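PDB 4H6X: thiazoline oxidase/subtilisin-like protease from Prochloron didemni, which acts as a subtilisin-like protease in patellamide maturation and probably macrocyclises the precursor peptide by transamidation. Local coordinates for residues Q32-I38 and G167-C173; Y73-Q77 and Q261-E265; K247-L251 and R304-L308. Residues are numbered along the deposited sequence.

Contact 1: residues Q32-I38 and G167-C173; sequences QITIVII and GANIIHC
Strands 34-38 and 170-173 run parallel, their axes 4.7 Å apart and 20° off. Ile35 pairs with Ile170, in register through to Ile38 with Cys173. Thr34 O accepts Ile170 N (3.2 Å) and Asn169 N (2.8 Å). The backbone bonds Val36 N to Ile170 O, His172 N to Val36 O and Ile38 N to His172 O are each 2.8 Å. Asn169 (chi1 m, CB toward) also gives a weak ND2 bond to Gln32 O at 3.1 Å. Gly167, with positive phi, ends a helix in a Schellman motif. A water lies 2.9 Å from Gln32 O and from Thr34 OG1, 3.1 Å from Gly167 O and, weakly bonded, 2.8 Å from Asn169 ND2. Thr34 OG1 also bonds Arg133. On one face Val36 CG2 meets Ala168 CB at 3.5 Å, and Ile38 CD1 meets Ile171 CG2 at 3.6 Å. Ile35 and Ile37 share the other with Ile170 and His172. In this parallel subtilase sheet, helix 154-165 covers the Val36 face, helices 101-118 and 273-293 the Ile37 face; strand 133-138 flanks strand 34-39.

Contact 2: residues Y73-Q77 and Q261-E265; sequences YAAFQ and QPCTE
The Tyr73 ring lies over the pyrrolidine of Pro262 in a CH-pi contact. Pro262 CB sits 3.8 Å from the centroid of the Tyr73 ring, 10° off the ring normal. Pro262 is the second residue of a type II beta turn, Gln261 to Thr264, in the hairpin loop between strands 257-259 and 268-270. Its phi/psi are -58/147; Cys263 follows at 71/10, as this turn requires. Tyr73 and Gln77 lie one helical turn apart on helix 70-82, joined by the bond from Gln77 N to Tyr73 O (2.8 Å). Both CB atoms therefore point toward the turn. The nearest CA pairs are Tyr73 with Pro262 (6.8 Å) and Gln77 with Gln261 (8.3 Å).

Tyr73 takes chi1 m with chi2 at -63°. Pro262 CG approaches Tyr73 CE1 at 3.6 Å. Cys263, also chi1 m, adds an oblique sulfur-aromatic contact, with SG 3.5 Å from Tyr73 CD2. The Tyr73 hydroxyl bonds Asn107 of helix 101-118, and Asp43 accepts the Cys263 amide. The contact thus joins helix 70-82 to the hairpin loop at the periphery of the subtilisin-like domain.

Gln77 extends with chi1 m and chi2 t. Gln77 OE1 lies 3.6 Å from Thr264 CG2. Gln77 NE2 donates to Pro262 O at 2.8 Å, with a nearly straight N-H...O angle of 176°.

Contact 3: residues K247-L251 and R304-L308; sequences KEGIL and RTALL
Strand 249-251 is extended, and segment 304-308 is one turn of helix, with Leu308 N bonded to Arg304 O at 3.0 Å. Their axes approach to 9.2 Å, with 54° between their directions. Ile250 and Leu308 form the nearest CA pair, at 6.5 Å. Ile250 has its CB toward the helix, with chi1 and chi2 both t. Ile250 CD1 reaches Leu307 CB at 4.0 Å and Leu307 O at 3.5 Å. Leu308, m then t, brings its CD2 to 3.4 Å from Gly249 O and 4.3 Å from Ile250 CB. This is helix-on-sheet packing in the alpha/beta subtilase fold. Helix 300-309 covers strand 249-253, an outermost strand of the parallel sheet. Leu224 on the neighbouring strand touches Ile250 and Leu308, and helix 273-293 meets Ile250 and Leu307. Glu248 (chi1 m) has its CB sideways, but its carboxylate comes close to the helix. Arg304 NH1 donates to Glu248 OE1 at 3.1 Å in a salt bridge; Arg304 has a second acidic partner, Glu301, through NH2.

In the fold
From the N terminus, strand 34-39 is the first part of any contact to be met, and helix 70-82 the next. Contact 1 closes when the chain returns to strand 170-173, pairing two central sheet strands. Helix 70-82 lies within that loop, but its partner turn at 261-265 comes later, so contacts 1 and 2 cross. Strand 249-253 opens contact 3 before contact 2 closes, and helix 300-309 closes it afterwards; these two cross as well. Contacts 1 and 3 follow in series and reach the same sheet, at its middle and at one outer strand, with centres about 18 Å apart. Contact 2, away from the sheet, has its centre about 34 Å from that of contact 3, on the opposite side of the chain's centre.

Contact 1: residues Q32-I38 and G167-C173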
ATOM      1  N   GLN A  32      -0.923 -12.150 -12.654  1.00 33.92           N
ATOM      2  CA  GLN A  32      -2.367 -12.382 -12.684  1.00 36.89           C
ATOM      3  C   GLN A  32      -3.055 -11.708 -11.488  1.00 34.74           C
ATOM      4  O   GLN A  32      -4.283 -11.627 -11.433  1.00 35.72           O
ATOM      5  CB  GLN A  32      -2.700 -13.884 -12.704  1.00 40.09           C
ATOM      6  CG  GLN A  32      -2.257 -14.625 -13.954  1.00 42.91           C
ATOM      7  CD  GLN A  32      -2.787 -16.048 -13.993  1.00 48.34           C
ATOM      8  OE1 GLN A  32      -4.000 -16.274 -13.979  1.00 49.53           O
ATOM      9  NE2 GLN A  32      -1.880 -17.017 -14.042  1.00 48.30           N
ATOM     10  N   ILE A  33      -2.263 -11.247 -10.522  1.00 32.73           N
ATOM     11  CA  ILE A  33      -2.808 -10.535  -9.366  1.00 31.21           C
ATOM     12  C   ILE A  33      -2.682  -9.040  -9.652  1.00 29.86           C
ATOM     13  O   ILE A  33      -1.564  -8.526  -9.820  1.00 28.50           O
ATOM     14  CB  ILE A  33      -2.075 -10.901  -8.046  1.00 31.07           C
ATOM     15  CG1 ILE A  33      -2.161 -12.416  -7.766  1.00 32.05           C
ATOM     16  CG2 ILE A  33      -2.625 -10.093  -6.870  1.00 30.51           C
ATOM     17  CD1 ILE A  33      -3.568 -12.973  -7.778  1.00 31.42           C
ATOM     18  N   THR A  34      -3.832  -8.373  -9.714  1.00 28.74           N
ATOM     19  CA  THR A  34      -3.920  -6.936  -9.988  1.00 27.17           C
ATOM     20  C   THR A  34      -4.243  -6.152  -8.728  1.00 25.97           C
ATOM     21  O   THR A  34      -5.253  -6.425  -8.071  1.00 26.76           O
ATOM     22  CB  THR A  34      -4.983  -6.643 -11.072  1.00 27.42           C
ATOM     23  OG1 THR A  34      -4.573  -7.266 -12.293  1.00 27.17           O
ATOM     24  CG2 THR A  34      -5.153  -5.110 -11.289  1.00 27.59           C
ATOM     25  N   ILE A  35      -3.378  -5.192  -8.398  1.00 23.58           N
ATOM     26  CA  ILE A  35      -3.604  -4.282  -7.277  1.00 22.41           C
ATOM     27  C   ILE A  35      -3.947  -2.922  -7.872  1.00 22.34           C
ATOM     28  O   ILE A  35      -3.195  -2.398  -8.687  1.00 21.27           O
ATOM     29  CB  ILE A  35      -2.333  -4.134  -6.387  1.00 23.64           C
ATOM     30  CG1 ILE A  35      -1.868  -5.504  -5.842  1.00 22.98           C
ATOM     31  CG2 ILE A  35      -2.570  -3.133  -5.253  1.00 22.55           C
ATOM     32  CD1 ILE A  35      -0.358  -5.607  -5.668  1.00 23.16           C
ATOM     33  N   VAL A  36      -5.092  -2.363  -7.477  1.00 22.93           N
ATOM     34  CA  VAL A  36      -5.453  -1.011  -7.907  1.00 22.53           C
ATOM     35  C   VAL A  36      -5.242  -0.085  -6.726  1.00 22.31           C
ATOM     36  O   VAL A  36      -5.802  -0.297  -5.645  1.00 21.44           O
ATOM     37  CB  VAL A  36      -6.903  -0.909  -8.447  1.00 22.79           C
ATOM     38  CG1 VAL A  36      -7.220   0.524  -8.865  1.00 21.57           C
ATOM     39  CG2 VAL A  36      -7.095  -1.847  -9.639  1.00 22.70           C
ATOM     40  N   ILE A  37      -4.446   0.955  -6.950  1.00 22.11           N
ATOM     41  CA  ILE A  37      -4.086   1.892  -5.902  1.00 21.83           C
ATOM     42  C   ILE A  37      -4.825   3.204  -6.115  1.00 22.73           C
ATOM     43  O   ILE A  37      -4.582   3.931  -7.101  1.00 22.92           O
ATOM     44  CB  ILE A  37      -2.554   2.131  -5.875  1.00 21.86           C
ATOM     45  CG1 ILE A  37      -1.818   0.806  -5.601  1.00 22.55           C
ATOM     46  CG2 ILE A  37      -2.174   3.183  -4.842  1.00 20.13           C
ATOM     47  CD1 ILE A  37      -0.297   0.922  -5.729  1.00 21.62           C
ATOM     48  N   ILE A  38      -5.737   3.482  -5.190  1.00 22.04           N
ATOM     49  CA  ILE A  38      -6.495   4.719  -5.180  1.00 22.47           C
ATOM     50  C   ILE A  38      -5.753   5.707  -4.290  1.00 23.66           C
ATOM     51  O   ILE A  38      -5.804   5.632  -3.045  1.00 23.61           O
ATOM     52  CB  ILE A  38      -7.964   4.483  -4.735  1.00 21.52           C
ATOM     53  CG1 ILE A  38      -8.641   3.483  -5.695  1.00 21.04           C
ATOM     54  CG2 ILE A  38      -8.716   5.811  -4.625  1.00 21.66           C
ATOM     55  CD1 ILE A  38     -10.051   3.054  -5.282  1.00 21.10           C
ATOM     56  N   GLY A 167     -10.429  -5.046 -13.052  1.00 26.03           N
ATOM     57  CA  GLY A 167      -9.889  -6.376 -12.719  1.00 27.49           C
ATOM     58  C   GLY A 167      -9.100  -6.461 -11.414  1.00 27.20           C
ATOM     59  O   GLY A 167      -8.309  -7.391 -11.225  1.00 26.76           O
ATOM     60  N   ALA A 168      -9.316  -5.503 -10.511  1.00 25.23           N
ATOM     61  CA  ALA A 168      -8.664  -5.528  -9.213  1.00 25.68           C
ATOM     62  C   ALA A 168      -8.957  -6.849  -8.513  1.00 26.26           C
ATOM     63  O   ALA A 168     -10.112  -7.308  -8.496  1.00 24.80           O
ATOM     64  CB  ALA A 168      -9.147  -4.381  -8.336  1.00 25.12           C
ATOM     65  N   ASN A 169      -7.894  -7.443  -7.978  1.00 24.86           N
ATOM     66  CA  ASN A 169      -7.962  -8.470  -6.951  1.00 24.94           C
ATOM     67  C   ASN A 169      -7.889  -7.807  -5.578  1.00 25.03           C
ATOM     68  O   ASN A 169      -8.489  -8.285  -4.605  1.00 24.81           O
ATOM     69  CB  ASN A 169      -6.798  -9.455  -7.123  1.00 26.51           C
ATOM     70  CG  ASN A 169      -6.956 -10.325  -8.368  1.00 27.12           C
ATOM     71  OD1 ASN A 169      -7.876 -11.137  -8.453  1.00 31.10           O
ATOM     72  ND2 ASN A 169      -6.094 -10.128  -9.345  1.00 25.89           N
ATOM     73  N   ILE A 170      -7.124  -6.717  -5.513  1.00 22.33           N
ATOM     74  CA  ILE A 170      -6.958  -5.925  -4.292  1.00 22.71           C
ATOM     75  C   ILE A 170      -7.107  -4.465  -4.682  1.00 22.06           C
ATOM     76  O   ILE A 170      -6.537  -4.033  -5.676  1.00 22.76           O
ATOM     77  CB  ILE A 170      -5.576  -6.127  -3.643  1.00 21.20           C
ATOM     78  CG1 ILE A 170      -5.311  -7.622  -3.365  1.00 20.99           C
ATOM     79  CG2 ILE A 170      -5.435  -5.304  -2.351  1.00 20.52           C
ATOM     80  CD1 ILE A 170      -3.922  -7.903  -2.786  1.00 20.87           C
ATOM     81  N   ILE A 171      -7.887  -3.733  -3.902  1.00 21.97           N
ATOM     82  CA  ILE A 171      -7.999  -2.289  -4.026  1.00 21.93           C
ATOM     83  C   ILE A 171      -7.394  -1.681  -2.761  1.00 22.96           C
ATOM     84  O   ILE A 171      -7.882  -1.921  -1.645  1.00 23.31           O
ATOM     85  CB  ILE A 171      -9.470  -1.832  -4.177  1.00 22.33           C
ATOM     86  CG1 ILE A 171     -10.127  -2.501  -5.395  1.00 22.90           C
ATOM     87  CG2 ILE A 171      -9.543  -0.304  -4.247  1.00 23.26           C
ATOM     88  CD1 ILE A 171     -11.646  -2.324  -5.512  1.00 24.31           C
ATOM     89  N   HIS A 172      -6.317  -0.925  -2.945  1.00 21.76           N
ATOM     90  CA  HIS A 172      -5.681  -0.193  -1.865  1.00 23.82           C
ATOM     91  C   HIS A 172      -6.196   1.252  -1.818  1.00 25.32           C
ATOM     92  O   HIS A 172      -5.955   2.026  -2.761  1.00 25.36           O
ATOM     93  CB  HIS A 172      -4.158  -0.209  -2.054  1.00 23.93           C
ATOM     94  CG  HIS A 172      -3.404   0.344  -0.887  1.00 24.12           C
ATOM     95  ND1 HIS A 172      -3.144   1.690  -0.737  1.00 25.24           N
ATOM     96  CD2 HIS A 172      -2.853  -0.267   0.185  1.00 24.40           C
ATOM     97  CE1 HIS A 172      -2.472   1.887   0.383  1.00 23.97           C
ATOM     98  NE2 HIS A 172      -2.294   0.715   0.968  1.00 26.94           N
ATOM     99  N   CYS A 173      -6.905   1.603  -0.742  1.00 27.58           N
ATOM    100  CA  CYS A 173      -7.450   2.961  -0.556  1.00 33.42           C
ATOM    101  C   CYS A 173      -6.741   3.703   0.558  1.00 37.56           C
ATOM    102  O   CYS A 173      -6.696   3.221   1.690  1.00 39.03           O
ATOM    103  CB  CYS A 173      -8.941   2.959  -0.180  1.00 36.06           C
ATOM    104  SG  CYS A 173     -10.010   1.728  -0.931  1.00 41.25           S
TER
HETATM  105  O   HOH W   1      -6.284  -9.604 -12.062  1.00 56.46           O

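Contact 2: residues Y73-Q77 and Q261-E265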
ATOM      1  N   TYR A  73       8.083  20.067  -6.157  1.00 27.48           N
ATOM      2  CA  TYR A  73       8.409  18.874  -5.375  1.00 29.93           C
ATOM      3  C   TYR A  73       9.680  19.087  -4.543  1.00 30.64           C
ATOM      4  O   TYR A  73       9.711  18.741  -3.364  1.00 28.64           O
ATOM      5  CB  TYR A  73       8.522  17.635  -6.264  1.00 30.65           C
ATOM      6  CG  TYR A  73       7.181  17.093  -6.749  1.00 33.01           C
ATOM      7  CD1 TYR A  73       6.229  16.598  -5.844  1.00 31.89           C
ATOM      8  CD2 TYR A  73       6.870  17.063  -8.112  1.00 33.78           C
ATOM      9  CE1 TYR A  73       5.012  16.095  -6.289  1.00 33.30           C
ATOM     10  CE2 TYR A  73       5.651  16.562  -8.569  1.00 35.09           C
ATOM     11  CZ  TYR A  73       4.728  16.075  -7.656  1.00 35.50           C
ATOM     12  OH  TYR A  73       3.515  15.575  -8.104  1.00 37.63           O
ATOM     13  N   ALA A  74      10.705  19.698  -5.151  1.00 30.36           N
ATOM     14  CA  ALA A  74      11.982  19.948  -4.460  1.00 29.69           C
ATOM     15  C   ALA A  74      11.788  20.821  -3.243  1.00 28.91           C
ATOM     16  O   ALA A  74      12.417  20.593  -2.215  1.00 31.16           O
ATOM     17  CB  ALA A  74      13.016  20.561  -5.408  1.00 28.67           C
ATOM     18  N   ALA A  75      10.909  21.815  -3.358  1.00 27.35           N
ATOM     19  CA  ALA A  75      10.571  22.679  -2.242  1.00 25.50           C
ATOM     20  C   ALA A  75       9.934  21.891  -1.092  1.00 26.54           C
ATOM     21  O   ALA A  75      10.303  22.054   0.071  1.00 25.01           O
ATOM     22  CB  ALA A  75       9.657  23.802  -2.703  1.00 24.59           C
ATOM     23  N   PHE A  76       8.956  21.047  -1.417  1.00 26.88           N
ATOM     24  CA  PHE A  76       8.333  20.179  -0.410  1.00 24.81           C
ATOM     25  C   PHE A  76       9.382  19.272   0.230  1.00 24.97           C
ATOM     26  O   PHE A  76       9.400  19.092   1.442  1.00 25.57           O
ATOM     27  CB  PHE A  76       7.234  19.332  -1.069  1.00 26.48           C
ATOM     28  CG  PHE A  76       6.503  18.427  -0.120  1.00 25.64           C
ATOM     29  CD1 PHE A  76       5.345  18.855   0.513  1.00 27.85           C
ATOM     30  CD2 PHE A  76       6.961  17.143   0.120  1.00 27.24           C
ATOM     31  CE1 PHE A  76       4.654  18.017   1.391  1.00 27.76           C
ATOM     32  CE2 PHE A  76       6.276  16.292   0.989  1.00 29.29           C
ATOM     33  CZ  PHE A  76       5.132  16.743   1.637  1.00 27.73           C
ATOM     34  N   GLN A  77      10.242  18.687  -0.596  1.00 25.93           N
ATOM     35  CA  GLN A  77      11.215  17.721  -0.100  1.00 28.53           C
ATOM     36  C   GLN A  77      12.306  18.349   0.761  1.00 29.48           C
ATOM     37  O   GLN A  77      12.781  17.717   1.704  1.00 29.84           O
ATOM     38  CB  GLN A  77      11.792  16.892  -1.242  1.00 27.56           C
ATOM     39  CG  GLN A  77      10.736  15.976  -1.842  1.00 28.84           C
ATOM     40  CD  GLN A  77      11.129  15.401  -3.179  1.00 28.82           C
ATOM     41  OE1 GLN A  77      12.302  15.425  -3.566  1.00 30.37           O
ATOM     42  NE2 GLN A  77      10.145  14.867  -3.906  1.00 28.90           N
ATOM     43  N   GLN A 261      10.137   9.009  -3.497  1.00 29.11           N
ATOM     44  CA  GLN A 261       9.548  10.336  -3.509  1.00 27.60           C
ATOM     45  C   GLN A 261       9.727  10.912  -4.926  1.00 28.34           C
ATOM     46  O   GLN A 261      10.703  10.576  -5.609  1.00 30.00           O
ATOM     47  CB  GLN A 261      10.168  11.235  -2.424  1.00 29.58           C
ATOM     48  CG  GLN A 261      11.636  11.595  -2.646  1.00 30.37           C
ATOM     49  CD  GLN A 261      12.353  12.081  -1.401  1.00 28.72           C
ATOM     50  OE1 GLN A 261      13.493  11.685  -1.149  1.00 33.07           O
ATOM     51  NE2 GLN A 261      11.717  12.945  -0.636  1.00 27.69           N
ATOM     52  N   PRO A 262       8.779  11.752  -5.384  1.00 27.55           N
ATOM     53  CA  PRO A 262       8.792  12.218  -6.779  1.00 29.46           C
ATOM     54  C   PRO A 262      10.087  12.937  -7.180  1.00 29.78           C
ATOM     55  O   PRO A 262      10.693  13.619  -6.352  1.00 31.24           O
ATOM     56  CB  PRO A 262       7.632  13.227  -6.844  1.00 28.59           C
ATOM     57  CG  PRO A 262       6.814  13.011  -5.622  1.00 28.84           C
ATOM     58  CD  PRO A 262       7.648  12.297  -4.607  1.00 28.01           C
ATOM     59  N   CYS A 263      10.468  12.775  -8.448  1.00 31.32           N
ATOM     60  CA  CYS A 263      11.504  13.579  -9.125  1.00 34.01           C
ATOM     61  C   CYS A 263      12.938  13.322  -8.677  1.00 36.04           C
ATOM     62  O   CYS A 263      13.845  14.067  -9.051  1.00 36.97           O
ATOM     63  CB  CYS A 263      11.196  15.070  -9.017  1.00 34.06           C
ATOM     64  SG  CYS A 263       9.618  15.534  -9.745  1.00 36.29           S
ATOM     65  N   THR A 264      13.144  12.282  -7.880  1.00 35.79           N
ATOM     66  CA  THR A 264      14.485  11.946  -7.437  1.00 37.32           C
ATOM     67  C   THR A 264      14.651  10.458  -7.194  1.00 37.08           C
ATOM     68  O   THR A 264      13.696   9.761  -6.866  1.00 36.11           O
ATOM     69  CB  THR A 264      14.936  12.742  -6.195  1.00 36.40           C
ATOM     70  OG1 THR A 264      16.224  12.272  -5.791  1.00 35.71           O
ATOM     71  CG2 THR A 264      13.965  12.565  -5.022  1.00 38.92           C
ATOM     72  N   GLU A 265      15.884   9.989  -7.345  1.00 35.80           N
ATOM     73  CA  GLU A 265      16.195   8.589  -7.128  1.00 38.21           C
ATOM     74  C   GLU A 265      16.404   8.262  -5.656  1.00 37.53           C
ATOM     75  O   GLU A 265      16.368   7.091  -5.283  1.00 37.52           O
ATOM     76  CB  GLU A 265      17.401   8.158  -7.969  1.00 36.48           C
ATOM     77  CG  GLU A 265      17.069   7.982  -9.440  1.00 39.62           C
ATOM     78  CD  GLU A 265      16.042   6.877  -9.695  1.00 39.84           C
ATOM     79  OE1 GLU A 265      16.096   5.815  -9.032  1.00 39.66           O
ATOM     80  OE2 GLU A 265      15.186   7.070 -10.574  1.00 37.98           O
TER

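Contact 3: residues K247-L251 and R304-L308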
ATOM      1  N   LYS A 247     -11.781  -5.171  15.366  1.00 50.57           N
ATOM      2  CA  LYS A 247     -12.437  -6.394  14.897  1.00 51.20           C
ATOM      3  C   LYS A 247     -11.818  -6.956  13.615  1.00 47.82           C
ATOM      4  O   LYS A 247     -11.542  -8.163  13.515  1.00 44.75           O
ATOM      5  CB  LYS A 247     -13.932  -6.130  14.672  1.00 54.05           C
ATOM      6  CG  LYS A 247     -14.872  -6.735  15.709  1.00 56.67           C
ATOM      7  CD  LYS A 247     -15.240  -8.166  15.333  1.00 59.87           C
ATOM      8  CE  LYS A 247     -16.724  -8.453  15.526  1.00 61.13           C
ATOM      9  NZ  LYS A 247     -17.162  -8.403  16.950  1.00 61.42           N
ATOM     10  N   GLU A 248     -11.605  -6.072  12.644  1.00 43.79           N
ATOM     11  CA  GLU A 248     -11.195  -6.475  11.301  1.00 43.38           C
ATOM     12  C   GLU A 248      -9.844  -5.869  10.910  1.00 40.93           C
ATOM     13  O   GLU A 248      -9.547  -5.712   9.717  1.00 38.42           O
ATOM     14  CB  GLU A 248     -12.269  -6.075  10.270  1.00 47.43           C
ATOM     15  CG  GLU A 248     -13.725  -6.324  10.682  1.00 52.46           C
ATOM     16  CD  GLU A 248     -14.073  -7.793  10.908  1.00 56.38           C
ATOM     17  OE1 GLU A 248     -13.454  -8.682  10.275  1.00 57.95           O
ATOM     18  OE2 GLU A 248     -14.984  -8.062  11.724  1.00 59.42           O
ATOM     19  N   GLY A 249      -9.033  -5.527  11.913  1.00 38.48           N
ATOM     20  CA  GLY A 249      -7.733  -4.905  11.670  1.00 32.81           C
ATOM     21  C   GLY A 249      -6.510  -5.713  12.054  1.00 32.26           C
ATOM     22  O   GLY A 249      -6.570  -6.629  12.897  1.00 29.09           O
ATOM     23  N   ILE A 250      -5.385  -5.343  11.443  1.00 30.14           N
ATOM     24  CA  ILE A 250      -4.109  -5.997  11.649  1.00 30.28           C
ATOM     25  C   ILE A 250      -3.028  -4.909  11.789  1.00 32.46           C
ATOM     26  O   ILE A 250      -3.128  -3.830  11.188  1.00 29.74           O
ATOM     27  CB  ILE A 250      -3.810  -7.033  10.512  1.00 31.14           C
ATOM     28  CG1 ILE A 250      -2.699  -8.018  10.920  1.00 30.60           C
ATOM     29  CG2 ILE A 250      -3.476  -6.348   9.187  1.00 30.32           C
ATOM     30  CD1 ILE A 250      -2.624  -9.268  10.066  1.00 31.75           C
ATOM     31  N   LEU A 251      -2.032  -5.183  12.627  1.00 31.90           N
ATOM     32  CA  LEU A 251      -0.889  -4.307  12.814  1.00 33.35           C
ATOM     33  C   LEU A 251       0.241  -4.739  11.903  1.00 32.35           C
ATOM     34  O   LEU A 251       0.487  -5.934  11.741  1.00 31.23           O
ATOM     35  CB  LEU A 251      -0.391  -4.379  14.258  1.00 37.48           C
ATOM     36  CG  LEU A 251      -0.704  -3.302  15.293  1.00 41.25           C
ATOM     37  CD1 LEU A 251       0.365  -3.373  16.382  1.00 46.17           C
ATOM     38  CD2 LEU A 251      -0.720  -1.909  14.690  1.00 42.08           C
ATOM     39  N   ARG A 304      -7.707 -12.808   3.717  1.00 25.24           N
ATOM     40  CA  ARG A 304      -8.050 -11.864   4.779  1.00 26.42           C
ATOM     41  C   ARG A 304      -8.237 -12.564   6.126  1.00 27.40           C
ATOM     42  O   ARG A 304      -7.696 -12.125   7.141  1.00 26.34           O
ATOM     43  CB  ARG A 304      -9.313 -11.061   4.411  1.00 27.25           C
ATOM     44  CG  ARG A 304      -9.583  -9.860   5.314  1.00 30.43           C
ATOM     45  CD  ARG A 304     -10.904  -9.170   4.960  1.00 32.42           C
ATOM     46  NE  ARG A 304     -12.016  -9.932   5.508  1.00 35.11           N
ATOM     47  CZ  ARG A 304     -12.590  -9.706   6.690  1.00 37.58           C
ATOM     48  NH1 ARG A 304     -12.191  -8.700   7.464  1.00 38.74           N
ATOM     49  NH2 ARG A 304     -13.573 -10.496   7.093  1.00 39.61           N
ATOM     50  N   THR A 305      -9.004 -13.648   6.138  1.00 27.76           N
ATOM     51  CA  THR A 305      -9.323 -14.310   7.410  1.00 29.02           C
ATOM     52  C   THR A 305      -8.097 -15.038   7.969  1.00 27.71           C
ATOM     53  O   THR A 305      -7.868 -15.018   9.177  1.00 28.28           O
ATOM     54  CB  THR A 305     -10.530 -15.279   7.280  1.00 31.52           C
ATOM     55  OG1 THR A 305     -10.352 -16.117   6.135  1.00 35.69           O
ATOM     56  CG2 THR A 305     -11.813 -14.502   7.109  1.00 32.63           C
ATOM     57  N   ALA A 306      -7.305 -15.654   7.087  1.00 27.33           N
ATOM     58  CA  ALA A 306      -6.046 -16.294   7.494  1.00 28.19           C
ATOM     59  C   ALA A 306      -5.114 -15.318   8.198  1.00 29.74           C
ATOM     60  O   ALA A 306      -4.526 -15.668   9.227  1.00 29.15           O
ATOM     61  CB  ALA A 306      -5.328 -16.937   6.317  1.00 26.04           C
ATOM     62  N   LEU A 307      -4.995 -14.101   7.652  1.00 28.47           N
ATOM     63  CA  LEU A 307      -4.200 -13.047   8.270  1.00 28.45           C
ATOM     64  C   LEU A 307      -4.772 -12.600   9.608  1.00 28.27           C
ATOM     65  O   LEU A 307      -4.029 -12.454  10.588  1.00 28.45           O
ATOM     66  CB  LEU A 307      -4.018 -11.837   7.326  1.00 28.28           C
ATOM     67  CG  LEU A 307      -3.147 -12.065   6.089  1.00 28.29           C
ATOM     68  CD1 LEU A 307      -3.304 -10.925   5.087  1.00 27.19           C
ATOM     69  CD2 LEU A 307      -1.687 -12.282   6.484  1.00 28.09           C
ATOM     70  N   LEU A 308      -6.085 -12.387   9.669  1.00 27.86           N
ATOM     71  CA  LEU A 308      -6.683 -11.936  10.928  1.00 28.78           C
ATOM     72  C   LEU A 308      -6.663 -13.011  12.030  1.00 29.34           C
ATOM     73  O   LEU A 308      -6.326 -12.708  13.176  1.00 29.67           O
ATOM     74  CB  LEU A 308      -8.100 -11.383  10.720  1.00 28.80           C
ATOM     75  CG  LEU A 308      -8.203 -10.105   9.865  1.00 29.32           C
ATOM     76  CD1 LEU A 308      -9.652  -9.880   9.469  1.00 28.05           C
ATOM     77  CD2 LEU A 308      -7.645  -8.880  10.591  1.00 28.60           C
TER